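Local coordinates for protein Endonuclease/exonuclease/phosphatase (Beutenbergia cavernae DSM 12333, PDB 4RUW) that is of unknown function but belongs to the DNase I-like endonuclease/exonuclease/phosphatase family and also carries an immunoglobulin-like domain, at residues A[234-239]-A[295-300]; A[265-270]-A[322-327]. All coordinates share one frame; numbering follows the deposited sequence.

Overall arrangement
The chain reaches contact 1 first, just after strand 230-233, where it turns a corner at G234 and runs into the loop after the strand. Helix 251-260 and the short edge strand 264-265 follow, and then helix 266-270, the first half of contact 2. Next comes strand 296-300, which pairs with G234 and D235 and closes the loop of contact 1. Strand 324-330 closes the loop of contact 2 last. The two loops therefore cross. Contact 1 stays within one sheet and its exit loop, while contact 2 reaches over to the other sheet of the sandwich. Their centres are about 10 Å apart. T266 joins them through a probable hydrogen bond from OG1 to V298 O.

Contact 1. Residues A[234-239]-A[295-300]; sequences GDLNIW and IDYVFA
I295 packs into the turn of 234-239 with every carbon of its side chain. CB rests 4.0 Å from N237 CA. CG2 lies 3.6 Å from I238 O and also meets the W239 indole at its edge, near the ring plane, at CD1. CG1 stands between the backbone N and the carbonyl carbon (chi1 61°) and approaches D235 OD1. The tip, CD1, sits 3.6 Å from N237 OD1. The backbone closes the same region. G234 and Y297 form an antiparallel hydrogen-bonded pair through two N-H...O bonds, and D235 faces D296 in the non-hydrogen-bonded pair next to it. Beyond them, the N atoms of L236 and N237 both make weak bonds to I295 O. The Y297 hydroxyl donates a short bond, 2.7 Å from OH to I238 O, with the acceptor in the plane of the ring. The L236 and Y297 side chains cross at about a right angle, with L236 CD1 near Y297 CD2; the same CD1 is 3.7 Å from F299 CE2. D235 OD2 bonds to N62 ND2, and N237 ND2 bonds to L201 O. The sequence G234-D235-L236-N237 matches the GDxN motif of the DNase I-like fold, which in relatives lines the active site.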
loop_
_atom_site.group_PDB
_atom_site.type_symbol
_atom_site.label_atom_id
_atom_site.label_comp_id
_atom_site.label_asym_id
_atom_site.label_seq_id
_atom_site.Cartn_x
_atom_site.Cartn_y
_atom_site.Cartn_z
ATOM N N GLY A 234 -4.760 -0.918 -0.614
ATOM C CA GLY A 234 -5.584 -1.031 -1.795
ATOM C C GLY A 234 -4.792 -1.001 -3.074
ATOM O O GLY A 234 -3.556 -1.031 -3.081
ATOM N N ASP A 235 -5.533 -0.942 -4.168
ATOM C CA ASP A 235 -4.974 -0.890 -5.503
ATOM C C ASP A 235 -4.660 0.570 -5.816
ATOM O O ASP A 235 -5.528 1.339 -6.233
ATOM C CB ASP A 235 -6.013 -1.458 -6.471
ATOM C CG ASP A 235 -5.541 -1.494 -7.912
ATOM O OD1 ASP A 235 -4.440 -0.985 -8.224
ATOM O OD2 ASP A 235 -6.307 -2.038 -8.750
ATOM N N LEU A 236 -3.412 0.957 -5.582
ATOM C CA LEU A 236 -3.013 2.332 -5.835
ATOM C C LEU A 236 -2.721 2.583 -7.307
ATOM O O LEU A 236 -2.577 3.732 -7.722
ATOM C CB LEU A 236 -1.818 2.728 -4.972
ATOM C CG LEU A 236 -2.032 2.582 -3.464
ATOM C CD1 LEU A 236 -0.824 3.099 -2.710
ATOM C CD2 LEU A 236 -3.317 3.277 -3.000
ATOM N N ASN A 237 -2.627 1.507 -8.094
ATOM C CA ASN A 237 -2.466 1.638 -9.542
ATOM C C ASN A 237 -1.184 2.355 -9.958
ATOM O O ASN A 237 -1.103 2.917 -11.054
ATOM C CB ASN A 237 -3.689 2.319 -10.175
ATOM C CG ASN A 237 -4.656 1.332 -10.782
ATOM O OD1 ASN A 237 -4.247 0.360 -11.422
ATOM N ND2 ASN A 237 -5.950 1.578 -10.601
ATOM N N ILE A 238 -0.188 2.339 -9.075
ATOM C CA ILE A 238 1.118 2.906 -9.377
ATOM C C ILE A 238 2.190 1.885 -9.053
ATOM O O ILE A 238 2.069 1.150 -8.072
ATOM C CB ILE A 238 1.380 4.228 -8.588
ATOM C CG1 ILE A 238 1.353 3.998 -7.070
ATOM C CG2 ILE A 238 0.389 5.295 -9.013
ATOM C CD1 ILE A 238 1.748 5.236 -6.264
ATOM N N TRP A 239 3.225 1.827 -9.883
ATOM C CA TRP A 239 4.447 1.139 -9.501
ATOM C C TRP A 239 5.176 1.989 -8.462
ATOM O O TRP A 239 4.798 3.133 -8.201
ATOM C CB TRP A 239 5.391 1.000 -10.679
ATOM C CG TRP A 239 4.932 0.220 -11.865
ATOM C CD1 TRP A 239 3.703 -0.336 -12.102
ATOM C CD2 TRP A 239 5.750 -0.102 -12.989
ATOM N NE1 TRP A 239 3.716 -0.985 -13.328
ATOM C CE2 TRP A 239 4.964 -0.849 -13.885
ATOM C CE3 TRP A 239 7.079 0.185 -13.325
ATOM C CZ2 TRP A 239 5.463 -1.317 -15.099
ATOM C CZ3 TRP A 239 7.574 -0.274 -14.519
ATOM C CH2 TRP A 239 6.768 -1.016 -15.399
ATOM N N ILE A 295 1.096 -3.295 -7.719
ATOM C CA ILE A 295 0.310 -2.063 -7.665
ATOM C C ILE A 295 -0.734 -2.088 -6.553
ATOM O O ILE A 295 -1.475 -1.110 -6.381
ATOM C CB ILE A 295 -0.357 -1.743 -9.035
ATOM C CG1 ILE A 295 -1.308 -2.864 -9.460
ATOM C CG2 ILE A 295 0.697 -1.466 -10.114
ATOM C CD1 ILE A 295 -2.130 -2.521 -10.691
ATOM N N ASP A 296 -0.794 -3.193 -5.814
ATOM C CA ASP A 296 -1.653 -3.333 -4.641
ATOM C C ASP A 296 -0.721 -3.338 -3.439
ATOM O O ASP A 296 0.260 -4.074 -3.433
ATOM C CB ASP A 296 -2.407 -4.655 -4.695
ATOM C CG ASP A 296 -3.387 -4.739 -5.859
ATOM O OD1 ASP A 296 -2.985 -5.115 -6.985
ATOM O OD2 ASP A 296 -4.588 -4.467 -5.643
ATOM N N TYR A 297 -1.016 -2.500 -2.443
ATOM C CA TYR A 297 -0.087 -2.251 -1.356
ATOM C C TYR A 297 -0.760 -2.329 0.007
ATOM O O TYR A 297 -1.962 -2.065 0.144
ATOM C CB TYR A 297 0.479 -0.832 -1.467
ATOM C CG TYR A 297 1.318 -0.529 -2.683
ATOM C CD1 TYR A 297 2.703 -0.606 -2.630
ATOM C CD2 TYR A 297 0.731 -0.114 -3.868
ATOM C CE1 TYR A 297 3.479 -0.298 -3.724
ATOM C CE2 TYR A 297 1.501 0.202 -4.969
ATOM C CZ TYR A 297 2.877 0.103 -4.893
ATOM O OH TYR A 297 3.666 0.428 -5.968
ATOM N N VAL A 298 0.048 -2.622 1.023
ATOM C CA VAL A 298 -0.306 -2.361 2.411
ATOM C C VAL A 298 0.788 -1.482 2.996
ATOM O O VAL A 298 1.940 -1.915 3.105
ATOM C CB VAL A 298 -0.456 -3.668 3.231
ATOM C CG1 VAL A 298 -0.764 -3.333 4.685
ATOM C CG2 VAL A 298 -1.533 -4.546 2.623
ATOM N N PHE A 299 0.434 -0.249 3.337
ATOM C CA PHE A 299 1.336 0.675 4.012
ATOM C C PHE A 299 0.974 0.733 5.489
ATOM O O PHE A 299 -0.208 0.660 5.841
ATOM C CB PHE A 299 1.228 2.079 3.405
ATOM C CG PHE A 299 1.921 2.222 2.078
ATOM C CD1 PHE A 299 3.273 2.545 2.027
ATOM C CD2 PHE A 299 1.236 2.043 0.884
ATOM C CE1 PHE A 299 3.935 2.680 0.822
ATOM C CE2 PHE A 299 1.900 2.178 -0.334
ATOM C CZ PHE A 299 3.250 2.487 -0.358
ATOM N N ALA A 300 1.979 0.863 6.350
ATOM C CA ALA A 300 1.737 0.902 7.793
ATOM C C ALA A 300 2.477 2.079 8.423
ATOM O O ALA A 300 3.529 2.495 7.937
ATOM C CB ALA A 300 2.149 -0.407 8.458
#

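Contact 2. Residues A[265-270]-A[322-327]; sequences DTWRQV and LGVVMD
M326, modelled as selenomethionine, meets W267 in a Met-aromatic contact where the short helix after edge strand 264-265 of one sheet packs on strand 324-330 of the other, in the DNase I-like sandwich. SE lies at the edge of the indole, 5.2 Å from the centroid of the six-membered ring of W267 and 75° off its normal. The nearest ring atom is W267 CE3, and the two side chains cross at about a right angle. The short helix 266-270 and strand 324-327 run at 65° to each other, with axes 9.5 Å apart.

The remaining apolar contacts flank this pair. V324 CG1 comes within 4.2 Å of W267 CE3, at an oblique angle to the ring. V270 slides past M326 in the opposite direction, and its CG2 is 3.9 Å from M326 CE. V306 of strand 304-311 touches T266, V270 and M326, so that strand adds to the same buried cluster.

No hydrogen bond crosses the contact. T266 OG1 packs 3.4 Å from M326 CG, but its hydrogen-bond partner is V298 O. W267 NE1 bonds to D272 O.

The M326 chain bends at chi2 (-57°) and again at chi3. The second bend brings CE to the start of the helix, 3.6 Å from T266 C and 3.7 Å from W267 N.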
loop_
_atom_site.group_PDB
_atom_site.type_symbol
_atom_site.label_atom_id
_atom_site.label_comp_id
_atom_site.label_asym_id
_atom_site.label_seq_id
_atom_site.Cartn_x
_atom_site.Cartn_y
_atom_site.Cartn_z
ATOM N N ASP A 265 6.082 0.784 3.126
ATOM C CA ASP A 265 5.566 -0.192 2.184
ATOM C C ASP A 265 5.886 -1.556 2.783
ATOM O O ASP A 265 7.038 -1.995 2.762
ATOM C CB ASP A 265 6.291 0.033 0.854
ATOM C CG ASP A 265 5.881 -0.936 -0.247
ATOM O OD1 ASP A 265 5.267 -1.998 0.018
ATOM O OD2 ASP A 265 6.223 -0.623 -1.408
ATOM N N THR A 266 4.879 -2.210 3.353
ATOM C CA THR A 266 5.167 -3.361 4.196
ATOM C C THR A 266 5.783 -4.525 3.418
ATOM O O THR A 266 6.726 -5.146 3.896
ATOM C CB THR A 266 3.948 -3.820 5.025
ATOM O OG1 THR A 266 2.893 -4.248 4.160
ATOM C CG2 THR A 266 3.461 -2.682 5.943
ATOM N N TRP A 267 5.280 -4.786 2.210
ATOM C CA TRP A 267 5.842 -5.853 1.395
ATOM C C TRP A 267 7.348 -5.687 1.236
ATOM O O TRP A 267 8.124 -6.630 1.405
ATOM C CB TRP A 267 5.191 -5.864 0.011
ATOM C CG TRP A 267 5.743 -6.971 -0.852
ATOM C CD1 TRP A 267 6.847 -6.918 -1.668
ATOM C CD2 TRP A 267 5.232 -8.309 -0.951
ATOM N NE1 TRP A 267 7.039 -8.143 -2.274
ATOM C CE2 TRP A 267 6.067 -9.008 -1.849
ATOM C CE3 TRP A 267 4.143 -8.972 -0.377
ATOM C CZ2 TRP A 267 5.850 -10.347 -2.169
ATOM C CZ3 TRP A 267 3.924 -10.294 -0.712
ATOM C CH2 TRP A 267 4.769 -10.967 -1.598
ATOM N N ARG A 268 7.759 -4.467 0.908
ATOM C CA ARG A 268 9.137 -4.174 0.579
ATOM C C ARG A 268 10.071 -4.254 1.792
ATOM O O ARG A 268 11.283 -4.347 1.629
ATOM C CB ARG A 268 9.149 -2.786 -0.046
ATOM C CG ARG A 268 10.409 -2.341 -0.691
ATOM C CD ARG A 268 10.157 -0.977 -1.312
ATOM N NE ARG A 268 11.258 -0.616 -2.173
ATOM C CZ ARG A 268 11.201 0.335 -3.093
ATOM N NH1 ARG A 268 10.088 1.055 -3.257
ATOM N NH2 ARG A 268 12.276 0.576 -3.827
ATOM N N GLN A 269 9.520 -4.230 3.003
ATOM C CA GLN A 269 10.339 -4.391 4.202
ATOM C C GLN A 269 10.809 -5.834 4.360
ATOM O O GLN A 269 11.906 -6.073 4.864
ATOM C CB GLN A 269 9.574 -3.993 5.469
ATOM C CG GLN A 269 8.921 -2.626 5.452
ATOM C CD GLN A 269 9.878 -1.516 5.086
ATOM O OE1 GLN A 269 10.848 -1.256 5.792
ATOM N NE2 GLN A 269 9.599 -0.842 3.975
ATOM N N VAL A 270 9.974 -6.791 3.950
ATOM C CA VAL A 270 10.228 -8.196 4.254
ATOM C C VAL A 270 10.464 -9.078 3.035
ATOM O O VAL A 270 10.966 -10.189 3.181
ATOM C CB VAL A 270 9.099 -8.834 5.110
ATOM C CG1 VAL A 270 9.133 -8.309 6.537
ATOM C CG2 VAL A 270 7.733 -8.648 4.459
ATOM N N LEU A 322 -3.839 -10.480 -7.583
ATOM C CA LEU A 322 -3.548 -11.347 -6.453
ATOM C C LEU A 322 -3.799 -10.613 -5.145
ATOM O O LEU A 322 -3.510 -9.423 -5.023
ATOM C CB LEU A 322 -2.088 -11.795 -6.478
ATOM C CG LEU A 322 -1.638 -12.591 -7.702
ATOM C CD1 LEU A 322 -0.151 -12.899 -7.587
ATOM C CD2 LEU A 322 -2.452 -13.878 -7.881
ATOM N N GLY A 323 -4.310 -11.335 -4.157
ATOM C CA GLY A 323 -4.406 -10.794 -2.816
ATOM C C GLY A 323 -3.026 -10.643 -2.194
ATOM O O GLY A 323 -2.126 -11.444 -2.454
ATOM N N VAL A 324 -2.852 -9.606 -1.385
ATOM C CA VAL A 324 -1.606 -9.375 -0.656
ATOM C C VAL A 324 -1.919 -9.568 0.822
ATOM O O VAL A 324 -2.842 -8.937 1.353
ATOM C CB VAL A 324 -1.060 -7.944 -0.900
ATOM C CG1 VAL A 324 0.191 -7.699 -0.069
ATOM C CG2 VAL A 324 -0.793 -7.714 -2.382
ATOM N N VAL A 325 -1.176 -10.454 1.476
ATOM C CA VAL A 325 -1.456 -10.852 2.849
ATOM C C VAL A 325 -0.253 -10.563 3.723
ATOM O O VAL A 325 0.791 -11.192 3.566
ATOM C CB VAL A 325 -1.806 -12.358 2.927
ATOM C CG1 VAL A 325 -2.222 -12.736 4.346
ATOM C CG2 VAL A 325 -2.895 -12.714 1.913
HETATM N N MSE A 326 -0.387 -9.594 4.619
HETATM C CA MSE A 326 0.743 -9.133 5.422
HETATM C C MSE A 326 0.554 -9.451 6.887
HETATM O O MSE A 326 -0.534 -9.260 7.441
HETATM C CB MSE A 326 0.890 -7.617 5.303
HETATM C CG MSE A 326 1.073 -7.103 3.872
HETATM SE SE MSE A 326 2.591 -7.873 2.934
HETATM C CE MSE A 326 3.969 -7.552 4.270
ATOM N N ASP A 327 1.631 -9.905 7.521
ATOM C CA ASP A 327 1.649 -10.144 8.960
ATOM C C ASP A 327 2.446 -9.019 9.605
ATOM O O ASP A 327 3.648 -8.864 9.346
ATOM C CB ASP A 327 2.271 -11.504 9.268
ATOM C CG ASP A 327 1.358 -12.658 8.883
ATOM O OD1 ASP A 327 0.158 -12.611 9.214
ATOM O OD2 ASP A 327 1.831 -13.614 8.238
#